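Local coordinates for protein aminoacyl-tRNA synthetase (Cryptosporidium parvum, PDB 5F9Y) that probably catalyses the ATP-dependent attachment of proline to its cognate tRNA, as a class II prolyl-tRNA synthetase, at residues 101-106 with 120-125; 162-167 with 276-281; 242-247 with 270-275; 373-378 with 388-393. All coordinates share one frame; numbering follows the deposited sequence.

Interaction 1 of 4, residues 101-106 with 120-125; sequences PEVAWV and IRPTSE. With PRO (proline), chain C.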
loop_
_atom_site.group_PDB
_atom_site.type_symbol
_atom_site.label_atom_id
_atom_site.label_comp_id
_atom_site.label_asym_id
_atom_site.label_seq_id
_atom_site.Cartn_x
_atom_site.Cartn_y
_atom_site.Cartn_z
ATOM N N PRO A 101 -16.656 17.375 -8.282
ATOM C CA PRO A 101 -17.523 17.126 -7.120
ATOM C C PRO A 101 -16.802 16.533 -5.922
ATOM O O PRO A 101 -17.421 16.398 -4.858
ATOM C CB PRO A 101 -18.564 16.148 -7.670
ATOM C CG PRO A 101 -17.813 15.367 -8.667
ATOM C CD PRO A 101 -16.857 16.339 -9.316
ATOM N N GLU A 102 -15.524 16.176 -6.055
ATOM C CA GLU A 102 -14.750 15.586 -4.971
ATOM C C GLU A 102 -13.753 16.578 -4.379
ATOM O O GLU A 102 -12.679 16.188 -3.917
ATOM C CB GLU A 102 -14.028 14.329 -5.452
ATOM N N VAL A 103 -14.098 17.863 -4.386
ATOM C CA VAL A 103 -13.225 18.923 -3.896
ATOM C C VAL A 103 -13.961 19.672 -2.794
ATOM O O VAL A 103 -15.059 20.197 -3.018
ATOM C CB VAL A 103 -12.805 19.882 -5.022
ATOM C CG1 VAL A 103 -12.021 21.050 -4.456
ATOM C CG2 VAL A 103 -11.987 19.142 -6.067
ATOM N N ALA A 104 -13.359 19.718 -1.607
ATOM C CA ALA A 104 -13.926 20.471 -0.496
ATOM C C ALA A 104 -13.630 21.954 -0.678
ATOM O O ALA A 104 -12.497 22.336 -0.990
ATOM C CB ALA A 104 -13.362 19.970 0.833
ATOM N N TRP A 105 -14.646 22.788 -0.480
ATOM C CA TRP A 105 -14.549 24.221 -0.719
ATOM C C TRP A 105 -14.662 24.984 0.592
ATOM O O TRP A 105 -15.611 24.777 1.358
ATOM C CB TRP A 105 -15.636 24.688 -1.691
ATOM C CG TRP A 105 -15.421 24.218 -3.093
ATOM C CD1 TRP A 105 -15.951 23.105 -3.676
ATOM C CD2 TRP A 105 -14.608 24.846 -4.091
ATOM N NE1 TRP A 105 -15.521 23.002 -4.977
ATOM C CE2 TRP A 105 -14.695 24.060 -5.256
ATOM C CE3 TRP A 105 -13.817 25.999 -4.112
ATOM C CZ2 TRP A 105 -14.020 24.388 -6.430
ATOM C CZ3 TRP A 105 -13.149 26.324 -5.279
ATOM C CH2 TRP A 105 -13.255 25.520 -6.421
ATOM N N VAL A 106 -13.699 25.864 0.842
ATOM C CA VAL A 106 -13.753 26.784 1.970
ATOM C C VAL A 106 -14.472 28.045 1.510
ATOM O O VAL A 106 -14.010 28.733 0.592
ATOM C CB VAL A 106 -12.346 27.109 2.495
ATOM C CG1 VAL A 106 -12.419 28.161 3.594
ATOM C CG2 VAL A 106 -11.662 25.844 2.996
ATOM N N ILE A 120 -9.646 23.167 -1.012
ATOM C CA ILE A 120 -8.609 22.310 -0.453
ATOM C C ILE A 120 -8.070 21.417 -1.560
ATOM O O ILE A 120 -8.834 20.860 -2.358
ATOM C CB ILE A 120 -9.162 21.485 0.723
ATOM C CG1 ILE A 120 -9.731 22.408 1.801
ATOM C CG2 ILE A 120 -8.077 20.593 1.308
ATOM C CD1 ILE A 120 -10.291 21.669 2.997
ATOM N N ARG A 121 -6.751 21.282 -1.614
ATOM C CA ARG A 121 -6.090 20.625 -2.733
ATOM C C ARG A 121 -6.467 19.149 -2.824
ATOM O O ARG A 121 -6.271 18.404 -1.852
ATOM C CB ARG A 121 -4.574 20.769 -2.602
ATOM C CG ARG A 121 -4.034 20.401 -1.226
ATOM C CD ARG A 121 -2.520 20.461 -1.170
ATOM N NE ARG A 121 -2.038 20.361 0.204
ATOM C CZ ARG A 121 -0.775 20.555 0.571
ATOM N NH1 ARG A 121 0.141 20.859 -0.338
ATOM N NH2 ARG A 121 -0.432 20.448 1.847
ATOM N N PRO A 122 -7.031 18.691 -3.946
ATOM C CA PRO A 122 -7.070 17.247 -4.205
ATOM C C PRO A 122 -5.787 16.740 -4.832
ATOM O O PRO A 122 -5.536 15.527 -4.805
ATOM C CB PRO A 122 -8.254 17.099 -5.166
ATOM C CG PRO A 122 -8.243 18.385 -5.933
ATOM C CD PRO A 122 -7.742 19.457 -4.986
ATOM N N THR A 123 -4.984 17.639 -5.392
ATOM C CA THR A 123 -3.685 17.358 -5.987
ATOM C C THR A 123 -3.014 18.706 -6.214
ATOM O O THR A 123 -3.653 19.756 -6.111
ATOM C CB THR A 123 -3.809 16.565 -7.292
ATOM O OG1 THR A 123 -2.503 16.261 -7.796
ATOM C CG2 THR A 123 -4.581 17.366 -8.332
ATOM N N SER A 124 -1.718 18.673 -6.523
ATOM C CA SER A 124 -0.926 19.897 -6.583
ATOM C C SER A 124 -0.471 20.251 -7.996
ATOM O O SER A 124 0.438 21.070 -8.158
ATOM C CB SER A 124 0.282 19.787 -5.652
ATOM O OG SER A 124 -0.129 19.583 -4.309
ATOM N N GLU A 125 -1.087 19.664 -9.025
ATOM C CA GLU A 125 -0.723 20.018 -10.395
ATOM C C GLU A 125 -1.005 21.490 -10.675
ATOM O O GLU A 125 -0.120 22.232 -11.116
ATOM C CB GLU A 125 -1.472 19.133 -11.393
ATOM C CG GLU A 125 -0.742 17.856 -11.782
ATOM C CD GLU A 125 -0.871 16.764 -10.742
ATOM O OE1 GLU A 125 -1.620 16.957 -9.762
ATOM O OE2 GLU A 125 -0.226 15.707 -10.908
HETATM N N PRO C . -0.993 13.609 -9.095
HETATM C CA PRO C . -1.204 12.208 -9.473
HETATM C C PRO C . -2.551 11.675 -9.001
HETATM O O PRO C . -3.370 12.422 -8.468
HETATM C CB PRO C . -0.051 11.475 -8.776
HETATM C CG PRO C . 0.378 12.385 -7.678
HETATM C CD PRO C . 0.165 13.770 -8.200
HETATM O OXT PRO C . -2.851 10.490 -9.149
#
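Ile-120 lies against Ala-104 and Val-106, and its side chain can be followed outward. Ile-120 CB sits 3.8 Å from Ala-104 O. CG1 stands anti to the carbonyl carbon (chi1 -57°), which puts it on the side of the backbone N. Ile-120 CG1 meets CG2 of Val-106 at 4.1 Å, the two side chains crossing at about a right angle. CD1 then ends on CB of Ala-104. Beside these contacts one backbone bond joins the segments, from Ile-120 N to Ala-104 O at 3.0 Å. Val-103 makes the second patch of contact. Its CG2 touches CG of Pro-122 at 3.8 Å, while CG1 faces Ile-120 O and also lies over one face of the Trp-105 ring. Val-153 of strand 144-153 also touches Ala-104 and Ile-120. Beyond Pro-122 the chain turns into the active site. Glu-125 bends at chi2 (80°), and its OE2 accepts a hydrogen bond from N of the bound proline at 2.9 Å. The same OE2 is hydrogen-bonded to Ser-272. The contact thus joins the edge strand of a small antiparallel sheet to the segment that leads into the amino acid pocket of a class II synthetase core.

Interaction 2 of 4, residues 162-167 with 276-281; sequences PFIRTR and TTRAIG. With AMP (adenosine monophosphate), chain D.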
loop_
_atom_site.group_PDB
_atom_site.type_symbol
_atom_site.label_atom_id
_atom_site.label_comp_id
_atom_site.label_asym_id
_atom_site.label_seq_id
_atom_site.Cartn_x
_atom_site.Cartn_y
_atom_site.Cartn_z
ATOM N N PRO A 162 -11.568 2.426 5.705
ATOM C CA PRO A 162 -10.307 2.866 6.313
ATOM C C PRO A 162 -9.100 2.435 5.490
ATOM O O PRO A 162 -9.025 1.301 5.011
ATOM C CB PRO A 162 -10.326 2.189 7.686
ATOM C CG PRO A 162 -11.772 2.044 7.999
ATOM C CD PRO A 162 -12.451 1.766 6.682
ATOM N N PHE A 163 -8.164 3.374 5.319
ATOM C CA PHE A 163 -6.933 3.212 4.548
ATOM C C PHE A 163 -7.186 3.141 3.044
ATOM O O PHE A 163 -6.574 3.892 2.279
ATOM C CB PHE A 163 -6.151 1.977 5.006
ATOM C CG PHE A 163 -5.558 2.110 6.376
ATOM C CD1 PHE A 163 -4.561 3.036 6.627
ATOM C CD2 PHE A 163 -5.991 1.302 7.412
ATOM C CE1 PHE A 163 -4.011 3.159 7.886
ATOM C CE2 PHE A 163 -5.443 1.419 8.674
ATOM C CZ PHE A 163 -4.452 2.349 8.912
ATOM N N ILE A 164 -8.079 2.251 2.607
ATOM C CA ILE A 164 -8.262 2.030 1.175
ATOM C C ILE A 164 -8.921 3.241 0.520
ATOM O O ILE A 164 -8.446 3.746 -0.503
ATOM C CB ILE A 164 -9.069 0.743 0.919
ATOM C CG1 ILE A 164 -8.186 -0.500 1.073
ATOM C CG2 ILE A 164 -9.669 0.766 -0.474
ATOM C CD1 ILE A 164 -7.910 -0.905 2.501
ATOM N N ARG A 165 -10.025 3.723 1.096
ATOM C CA ARG A 165 -10.765 4.859 0.534
ATOM C C ARG A 165 -11.209 5.759 1.687
ATOM O O ARG A 165 -12.267 5.546 2.284
ATOM C CB ARG A 165 -11.950 4.387 -0.300
ATOM N N THR A 166 -10.393 6.768 1.989
ATOM C CA THR A 166 -10.689 7.744 3.026
ATOM C C THR A 166 -10.854 9.124 2.403
ATOM O O THR A 166 -10.284 9.417 1.348
ATOM C CB THR A 166 -9.583 7.786 4.091
ATOM O OG1 THR A 166 -8.379 8.310 3.517
ATOM C CG2 THR A 166 -9.309 6.394 4.626
ATOM N N ARG A 167 -11.639 9.975 3.068
ATOM C CA ARG A 167 -11.850 11.324 2.552
ATOM C C ARG A 167 -10.609 12.186 2.742
ATOM O O ARG A 167 -10.278 13.007 1.877
ATOM C CB ARG A 167 -13.066 11.962 3.219
ATOM C CG ARG A 167 -14.385 11.357 2.770
ATOM C CD ARG A 167 -15.565 12.108 3.351
ATOM N NE ARG A 167 -16.834 11.470 3.016
ATOM C CZ ARG A 167 -17.996 11.783 3.579
ATOM N NH1 ARG A 167 -18.049 12.724 4.512
ATOM N NH2 ARG A 167 -19.103 11.153 3.214
ATOM N N THR A 276 -0.135 6.666 -1.447
ATOM C CA THR A 276 -0.965 7.080 -0.325
ATOM C C THR A 276 -0.950 6.023 0.776
ATOM O O THR A 276 -0.331 4.962 0.653
ATOM C CB THR A 276 -2.399 7.349 -0.787
ATOM O OG1 THR A 276 -3.047 6.106 -1.079
ATOM C CG2 THR A 276 -2.399 8.215 -2.037
ATOM N N THR A 277 -1.661 6.325 1.866
ATOM C CA THR A 277 -1.818 5.389 2.974
ATOM C C THR A 277 -2.667 4.181 2.612
ATOM O O THR A 277 -2.892 3.327 3.478
ATOM C CB THR A 277 -2.433 6.096 4.183
ATOM O OG1 THR A 277 -3.584 6.842 3.768
ATOM C CG2 THR A 277 -1.423 7.031 4.825
ATOM N N ARG A 278 -3.151 4.094 1.371
ATOM C CA ARG A 278 -3.837 2.890 0.921
ATOM C C ARG A 278 -2.938 1.664 1.027
ATOM O O ARG A 278 -3.431 0.547 1.215
ATOM C CB ARG A 278 -4.330 3.087 -0.515
ATOM C CG ARG A 278 -4.920 1.850 -1.168
ATOM C CD ARG A 278 -5.483 2.167 -2.541
ATOM N NE ARG A 278 -6.758 2.870 -2.460
ATOM C CZ ARG A 278 -7.502 3.194 -3.513
ATOM N NH1 ARG A 278 -7.095 2.880 -4.736
ATOM N NH2 ARG A 278 -8.653 3.830 -3.344
ATOM N N ALA A 279 -1.619 1.856 0.933
ATOM C CA ALA A 279 -0.687 0.736 1.027
ATOM C C ALA A 279 -0.817 -0.005 2.351
ATOM O O ALA A 279 -0.647 -1.228 2.398
ATOM C CB ALA A 279 0.744 1.232 0.840
ATOM N N ILE A 280 -1.115 0.713 3.436
ATOM C CA ILE A 280 -1.250 0.064 4.738
ATOM C C ILE A 280 -2.433 -0.894 4.732
ATOM O O ILE A 280 -2.334 -2.030 5.213
ATOM C CB ILE A 280 -1.383 1.120 5.849
ATOM C CG1 ILE A 280 -0.122 1.984 5.914
ATOM C CG2 ILE A 280 -1.667 0.455 7.191
ATOM C CD1 ILE A 280 -0.192 3.088 6.941
ATOM N N GLY A 281 -3.564 -0.457 4.178
ATOM C CA GLY A 281 -4.747 -1.302 4.173
ATOM C C GLY A 281 -4.582 -2.547 3.324
ATOM O O GLY A 281 -5.033 -3.631 3.704
HETATM P P AMP D . -6.221 7.937 -8.761
HETATM O O1P AMP D . -6.027 7.549 -10.206
HETATM O O2P AMP D . -6.641 9.374 -8.557
HETATM O O3P AMP D . -7.010 6.942 -7.942
HETATM O "O5'" AMP D . -4.751 7.881 -8.146
HETATM C "C5'" AMP D . -4.440 8.561 -6.936
HETATM C "C4'" AMP D . -3.740 7.664 -5.943
HETATM O "O4'" AMP D . -4.316 7.887 -4.630
HETATM C "C3'" AMP D . -3.858 6.168 -6.208
HETATM O "O3'" AMP D . -2.695 5.505 -5.714
HETATM C "C2'" AMP D . -5.067 5.773 -5.366
HETATM O "O2'" AMP D . -5.095 4.414 -4.984
HETATM C "C1'" AMP D . -4.929 6.700 -4.157
HETATM N N9 AMP D . -6.210 7.076 -3.555
HETATM C C8 AMP D . -7.232 7.640 -4.226
HETATM N N7 AMP D . -8.287 7.878 -3.409
HETATM C C5 AMP D . -7.942 7.459 -2.178
HETATM C C6 AMP D . -8.596 7.419 -0.851
HETATM N N6 AMP D . -9.855 7.888 -0.685
HETATM N N1 AMP D . -7.894 6.901 0.181
HETATM C C2 AMP D . -6.641 6.435 0.019
HETATM N N3 AMP D . -5.987 6.439 -1.157
HETATM C C4 AMP D . -6.573 6.928 -2.278
#
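Arg-278 grips Ile-164 O side-on with two nitrogens. NE donates to Ile-164 O at 2.7 Å, in the carbonyl plane and on a lone pair. NH2 donates to the same Ile-164 O at 2.8 Å, from above that plane. The oxygen lies within the guanidinium plane, so the pair of bonds fixes the rotation of the group. A bend at chi3 (-76°) brings the flat end round to this carbonyl and sets one face against the adenine, with C4 of AMP over its rim. The remaining nitrogen, NH1, is hydrogen-bonded to Gln-239 O. The adenine is read from both segments. Thr-166 N donates to AMP N1 at 3.1 Å, nearly straight, and Thr-166 O takes a weak bond from N6. Thr-276 OG1 donates to AMP N3 at 3.0 Å, and it also accepts from Arg-278 N, a capping bond ahead of helix 278-287. Packing follows outward. Ile-280 CG2 lies over the face of the Phe-163 ring, a CH-pi contact 3.8 Å from the centroid. Ile-164 CD1 rests on Gly-281 CA at 3.6 Å. The arrangement matches the class II synthetase ATP site: 162-167 corresponds to the motif 2 loop, Arg-278 probably to the motif 3 arginine. The loop between strands 144-153 and 168-178 is held on the start of helix 278-287. Tyr-30 of helix 26-36 covers Phe-163 and Ile-164, and Ile-58 and Trp-59 of helix 53-72 cover Ile-280.

Interaction 3 of 4, residues 242-247 with 270-275; sequences TSHLLG and QTSWGL. With PRO (proline), chain C.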
loop_
_atom_site.group_PDB
_atom_site.type_symbol
_atom_site.label_atom_id
_atom_site.label_comp_id
_atom_site.label_asym_id
_atom_site.label_seq_id
_atom_site.Cartn_x
_atom_site.Cartn_y
_atom_site.Cartn_z
ATOM N N THR A 242 0.422 4.840 -8.598
ATOM C CA THR A 242 0.434 5.284 -9.986
ATOM C C THR A 242 1.624 6.196 -10.247
ATOM O O THR A 242 2.059 6.951 -9.374
ATOM C CB THR A 242 -0.857 6.028 -10.355
ATOM O OG1 THR A 242 -1.148 7.009 -9.352
ATOM C CG2 THR A 242 -2.020 5.057 -10.472
ATOM N N SER A 243 2.135 6.125 -11.477
ATOM C CA SER A 243 3.244 6.958 -11.935
ATOM C C SER A 243 2.909 7.437 -13.340
ATOM O O SER A 243 2.875 6.632 -14.277
ATOM C CB SER A 243 4.562 6.181 -11.914
ATOM O OG SER A 243 5.655 7.009 -12.273
ATOM N N HIS A 244 2.666 8.737 -13.493
ATOM C CA HIS A 244 2.126 9.298 -14.727
ATOM C C HIS A 244 3.220 9.960 -15.554
ATOM O O HIS A 244 4.013 10.748 -15.029
ATOM C CB HIS A 244 1.033 10.323 -14.423
ATOM C CG HIS A 244 0.044 9.869 -13.400
ATOM N ND1 HIS A 244 -0.896 8.893 -13.653
ATOM C CD2 HIS A 244 -0.154 10.258 -12.118
ATOM C CE1 HIS A 244 -1.628 8.700 -12.571
ATOM N NE2 HIS A 244 -1.199 9.516 -11.625
ATOM N N LEU A 245 3.246 9.652 -16.849
ATOM C CA LEU A 245 4.030 10.417 -17.816
ATOM C C LEU A 245 3.112 11.490 -18.387
ATOM O O LEU A 245 2.290 11.218 -19.265
ATOM C CB LEU A 245 4.590 9.516 -18.911
ATOM C CG LEU A 245 5.283 10.254 -20.061
ATOM C CD1 LEU A 245 6.528 10.984 -19.570
ATOM C CD2 LEU A 245 5.622 9.303 -21.200
ATOM N N LEU A 246 3.239 12.716 -17.875
ATOM C CA LEU A 246 2.363 13.792 -18.320
ATOM C C LEU A 246 2.727 14.299 -19.709
ATOM O O LEU A 246 1.879 14.902 -20.375
ATOM C CB LEU A 246 2.398 14.947 -17.318
ATOM C CG LEU A 246 2.002 14.585 -15.886
ATOM C CD1 LEU A 246 2.070 15.805 -14.984
ATOM C CD2 LEU A 246 0.615 13.965 -15.854
ATOM N N GLY A 247 3.958 14.063 -20.159
ATOM C CA GLY A 247 4.364 14.541 -21.467
ATOM C C GLY A 247 4.398 16.056 -21.510
ATOM O O GLY A 247 4.786 16.725 -20.546
ATOM N N GLN A 270 6.893 16.454 -18.434
ATOM C CA GLN A 270 6.665 16.365 -17.001
ATOM C C GLN A 270 6.174 14.982 -16.601
ATOM O O GLN A 270 5.622 14.229 -17.409
ATOM C CB GLN A 270 5.652 17.419 -16.544
ATOM C CG GLN A 270 6.082 18.847 -16.807
ATOM C CD GLN A 270 5.058 19.850 -16.329
ATOM O OE1 GLN A 270 4.376 20.487 -17.131
ATOM N NE2 GLN A 270 4.942 19.996 -15.015
ATOM N N THR A 271 6.395 14.654 -15.328
ATOM C CA THR A 271 5.860 13.453 -14.708
ATOM C C THR A 271 5.274 13.815 -13.350
ATOM O O THR A 271 5.661 14.808 -12.729
ATOM C CB THR A 271 6.927 12.359 -14.516
ATOM O OG1 THR A 271 7.764 12.700 -13.406
ATOM C CG2 THR A 271 7.785 12.197 -15.764
ATOM N N SER A 272 4.332 12.993 -12.894
ATOM C CA SER A 272 3.788 13.118 -11.551
ATOM C C SER A 272 3.456 11.724 -11.040
ATOM O O SER A 272 2.994 10.872 -11.803
ATOM C CB SER A 272 2.547 14.019 -11.514
ATOM O OG SER A 272 1.425 13.383 -12.098
ATOM N N TRP A 273 3.706 11.496 -9.751
ATOM C CA TRP A 273 3.575 10.171 -9.163
ATOM C C TRP A 273 3.214 10.306 -7.690
ATOM O O TRP A 273 3.674 11.225 -7.007
ATOM C CB TRP A 273 4.865 9.356 -9.337
ATOM C CG TRP A 273 6.102 10.206 -9.479
ATOM C CD1 TRP A 273 6.543 10.825 -10.613
ATOM C CD2 TRP A 273 7.053 10.524 -8.455
ATOM N NE1 TRP A 273 7.703 11.513 -10.356
ATOM C CE2 TRP A 273 8.039 11.342 -9.040
ATOM C CE3 TRP A 273 7.167 10.198 -7.101
ATOM C CZ2 TRP A 273 9.124 11.839 -8.318
ATOM C CZ3 TRP A 273 8.243 10.691 -6.386
ATOM C CH2 TRP A 273 9.207 11.503 -6.996
ATOM N N GLY A 274 2.392 9.382 -7.209
ATOM C CA GLY A 274 1.869 9.470 -5.857
ATOM C C GLY A 274 1.712 8.108 -5.219
ATOM O O GLY A 274 1.458 7.108 -5.896
ATOM N N LEU A 275 1.873 8.075 -3.896
ATOM C CA LEU A 275 1.642 6.883 -3.087
ATOM C C LEU A 275 0.980 7.306 -1.785
ATOM O O LEU A 275 1.480 8.199 -1.098
ATOM C CB LEU A 275 2.949 6.138 -2.796
ATOM C CG LEU A 275 2.859 4.956 -1.827
ATOM C CD1 LEU A 275 2.031 3.835 -2.425
ATOM C CD2 LEU A 275 4.245 4.458 -1.459
HETATM N N PRO C . -0.993 13.609 -9.095
HETATM C CA PRO C . -1.204 12.208 -9.473
HETATM C C PRO C . -2.551 11.675 -9.001
HETATM O O PRO C . -3.370 12.422 -8.468
HETATM C CB PRO C . -0.051 11.475 -8.776
HETATM C CG PRO C . 0.378 12.385 -7.678
HETATM C CD PRO C . 0.165 13.770 -8.200
HETATM O OXT PRO C . -2.851 10.490 -9.149
#
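His-244 and Ser-272 face each other on neighbouring strands, and their first torsions bring the imidazole and the hydroxyl together beside the bound proline. In His-244, CG stands anti to the carbonyl carbon (chi1 -46°). In Ser-272, OG sits between the backbone N and the carbonyl carbon (chi1 72°). His-244 CD2 then comes 3.5 Å from Ser-272 OG, whose hydrogen-bond partner is Glu-125. His-244 NE2 donates to OXT of the proline at 3.1 Å, with the oxygen at the ring edge. ND1 is hydrogen-bonded to Thr-224 OG1, which helps to position the ring. The backbones of this pair are joined both ways, His-244 N to Ser-272 O at 2.7 Å and Ser-272 N to His-244 O at 3.1 Å. Farther along, a beta bulge shifts the register. Gln-270 O takes weak bonds from both Leu-246 N and Gly-247 N. Leu-246 CD1 reaches back to Ser-272 OG at 3.8 Å. These are adjacent antiparallel strands of the class II synthetase catalytic sheet, and here they form a wall of the proline pocket.

Interaction 4 of 4, residues 373-378 with 388-393; sequences RSVRVV and IPISEL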
loop_
_atom_site.group_PDB
_atom_site.type_symbol
_atom_site.label_atom_id
_atom_site.label_comp_id
_atom_site.label_asym_id
_atom_site.label_seq_id
_atom_site.Cartn_x
_atom_site.Cartn_y
_atom_site.Cartn_z
ATOM N N ARG A 373 18.993 -20.892 30.706
ATOM C CA ARG A 373 19.487 -19.693 30.020
ATOM C C ARG A 373 19.067 -19.681 28.552
ATOM O O ARG A 373 19.844 -19.334 27.661
ATOM C CB ARG A 373 21.004 -19.552 30.156
ATOM C CG ARG A 373 21.443 -18.805 31.407
ATOM C CD ARG A 373 22.856 -18.256 31.265
ATOM N NE ARG A 373 22.944 -17.210 30.248
ATOM C CZ ARG A 373 22.712 -15.921 30.480
ATOM N NH1 ARG A 373 22.817 -15.039 29.495
ATOM N NH2 ARG A 373 22.372 -15.514 31.696
ATOM N N SER A 374 17.821 -20.073 28.302
ATOM C CA SER A 374 17.213 -20.016 26.981
ATOM C C SER A 374 15.881 -19.286 27.092
ATOM O O SER A 374 15.462 -18.873 28.177
ATOM C CB SER A 374 17.023 -21.420 26.391
ATOM O OG SER A 374 16.014 -22.136 27.083
ATOM N N VAL A 375 15.210 -19.116 25.953
ATOM C CA VAL A 375 13.889 -18.503 25.911
ATOM C C VAL A 375 13.006 -19.306 24.969
ATOM O O VAL A 375 13.485 -19.965 24.041
ATOM C CB VAL A 375 13.934 -17.021 25.471
ATOM C CG1 VAL A 375 14.734 -16.184 26.458
ATOM C CG2 VAL A 375 14.505 -16.899 24.068
ATOM N N ARG A 376 11.702 -19.248 25.219
ATOM C CA ARG A 376 10.701 -19.884 24.376
ATOM C C ARG A 376 10.170 -18.867 23.377
ATOM O O ARG A 376 9.703 -17.793 23.767
ATOM C CB ARG A 376 9.556 -20.441 25.223
ATOM C CG ARG A 376 8.310 -20.816 24.438
ATOM C CD ARG A 376 8.530 -22.059 23.586
ATOM N NE ARG A 376 9.369 -23.043 24.264
ATOM C CZ ARG A 376 9.201 -24.358 24.175
ATOM N NH1 ARG A 376 10.018 -25.178 24.825
ATOM N NH2 ARG A 376 8.207 -24.854 23.452
ATOM N N VAL A 377 10.238 -19.207 22.093
ATOM C CA VAL A 377 9.836 -18.316 21.011
ATOM C C VAL A 377 8.618 -18.909 20.320
ATOM O O VAL A 377 8.599 -20.101 19.991
ATOM C CB VAL A 377 10.982 -18.095 20.010
ATOM C CG1 VAL A 377 10.575 -17.087 18.941
ATOM C CG2 VAL A 377 12.238 -17.642 20.738
ATOM N N VAL A 378 7.604 -18.077 20.105
ATOM C CA VAL A 378 6.397 -18.458 19.381
ATOM C C VAL A 378 6.232 -17.487 18.222
ATOM O O VAL A 378 6.189 -16.268 18.429
ATOM C CB VAL A 378 5.156 -18.450 20.287
ATOM C CG1 VAL A 378 3.943 -18.956 19.526
ATOM C CG2 VAL A 378 5.404 -19.291 21.526
ATOM N N ILE A 388 15.474 -21.214 21.925
ATOM C CA ILE A 388 16.705 -20.586 21.469
ATOM C C ILE A 388 17.517 -20.194 22.696
ATOM O O ILE A 388 17.006 -19.488 23.568
ATOM C CB ILE A 388 16.437 -19.358 20.582
ATOM C CG1 ILE A 388 15.460 -19.708 19.457
ATOM C CG2 ILE A 388 17.739 -18.835 20.006
ATOM C CD1 ILE A 388 15.971 -20.773 18.507
ATOM N N PRO A 389 18.771 -20.630 22.815
ATOM C CA PRO A 389 19.610 -20.152 23.919
ATOM C C PRO A 389 19.858 -18.656 23.803
ATOM O O PRO A 389 19.801 -18.077 22.715
ATOM C CB PRO A 389 20.911 -20.948 23.754
ATOM C CG PRO A 389 20.540 -22.131 22.926
ATOM C CD PRO A 389 19.453 -21.654 22.007
ATOM N N ILE A 390 20.131 -18.028 24.950
ATOM C CA ILE A 390 20.401 -16.592 24.965
ATOM C C ILE A 390 21.675 -16.275 24.193
ATOM O O ILE A 390 21.781 -15.219 23.556
ATOM C CB ILE A 390 20.466 -16.080 26.418
ATOM C CG1 ILE A 390 19.103 -16.235 27.095
ATOM C CG2 ILE A 390 20.914 -14.628 26.466
ATOM C CD1 ILE A 390 19.055 -15.698 28.508
ATOM N N SER A 391 22.649 -17.187 24.214
ATOM C CA SER A 391 23.907 -16.983 23.503
ATOM C C SER A 391 23.739 -16.931 21.989
ATOM O O SER A 391 24.685 -16.541 21.296
ATOM C CB SER A 391 24.893 -18.092 23.870
ATOM O OG SER A 391 24.367 -19.366 23.539
ATOM N N GLU A 392 22.574 -17.306 21.462
ATOM C CA GLU A 392 22.337 -17.330 20.026
ATOM C C GLU A 392 21.291 -16.322 19.570
ATOM O O GLU A 392 20.943 -16.310 18.385
ATOM C CB GLU A 392 21.912 -18.736 19.586
ATOM C CG GLU A 392 22.873 -19.837 19.998
ATOM C CD GLU A 392 22.363 -21.217 19.636
ATOM O OE1 GLU A 392 21.263 -21.310 19.049
ATOM O OE2 GLU A 392 23.059 -22.210 19.940
ATOM N N LEU A 393 20.783 -15.477 20.471
ATOM C CA LEU A 393 19.711 -14.557 20.098
ATOM C C LEU A 393 20.196 -13.500 19.114
ATOM O O LEU A 393 19.450 -13.094 18.214
ATOM C CB LEU A 393 19.128 -13.894 21.346
ATOM C CG LEU A 393 18.503 -14.809 22.401
ATOM C CD1 LEU A 393 17.914 -13.990 23.542
ATOM C CD2 LEU A 393 17.448 -15.718 21.793
#
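Arg-373 O and Ile-390 N meet at 3.0 Å where an antiparallel pairing ends, and Val-375 and Ile-388 form a hydrogen-bonded pair beside them. This is the base of the beta hairpin of strands 374-379 and 385-389, at the edge of the mixed sheet of the anticodon-binding domain. Val-375 N donates to Ile-388 O at 3.0 Å, and Ile-388 N returns a bond to Val-375 O. Between this pair and the Arg-373 bond, Ser-374 CB packs on Ile-388 O and on CA of Pro-389. After Pro-389 a 3-10 segment, 390-392, leads into helix 393-418; Ile-390 and Leu-393 both point back to the first strand. Leu-393 CD2 meets Val-375 CG2 at 3.9 Å, the side chains slanting past each other. Val-375 CG2 lies between the backbone N and the carbonyl carbon (chi1 -62°, to CG1), which turns it to Leu-393. Nearer the hairpin's turn, Val-377 CG2 touches Ile-388 CG1 at 4.0 Å. Helix 317-332 packs on Ile-390 through Ile-322 and Ile-329, and on Leu-393 through Val-326. Arg-373, exposed beside it, forms a salt bridge to that helix's Glu-325. Ile-390 CD1 lies over one face of the Arg-373 guanidinium, and Ile-390 CG2 is 3.6 Å from NH1.

Interactions 1, 2 and 3 gather round the active site, while interaction 4 lies in the anticodon-binding domain, its centre about 38 Å or more from theirs. Interaction 1 is a surface contact; the other three are buried. Interactions 1 and 3 both reach the bound proline and touch through Glu-125 and Ser-272. Interaction 2 binds the adenine of AMP, and Thr-242 of interaction 3 also touches AMP. Helix 278-287 of interaction 2 follows strand 265-276 of interaction 3. Interaction 2 depends on an arginine gripping a backbone oxygen, interaction 3 on a ladder of strand bonds. Interaction 1 combines a single backbone bond with small apolar contacts. Interaction 4 pairs strands too, but its side chains pack against a helix.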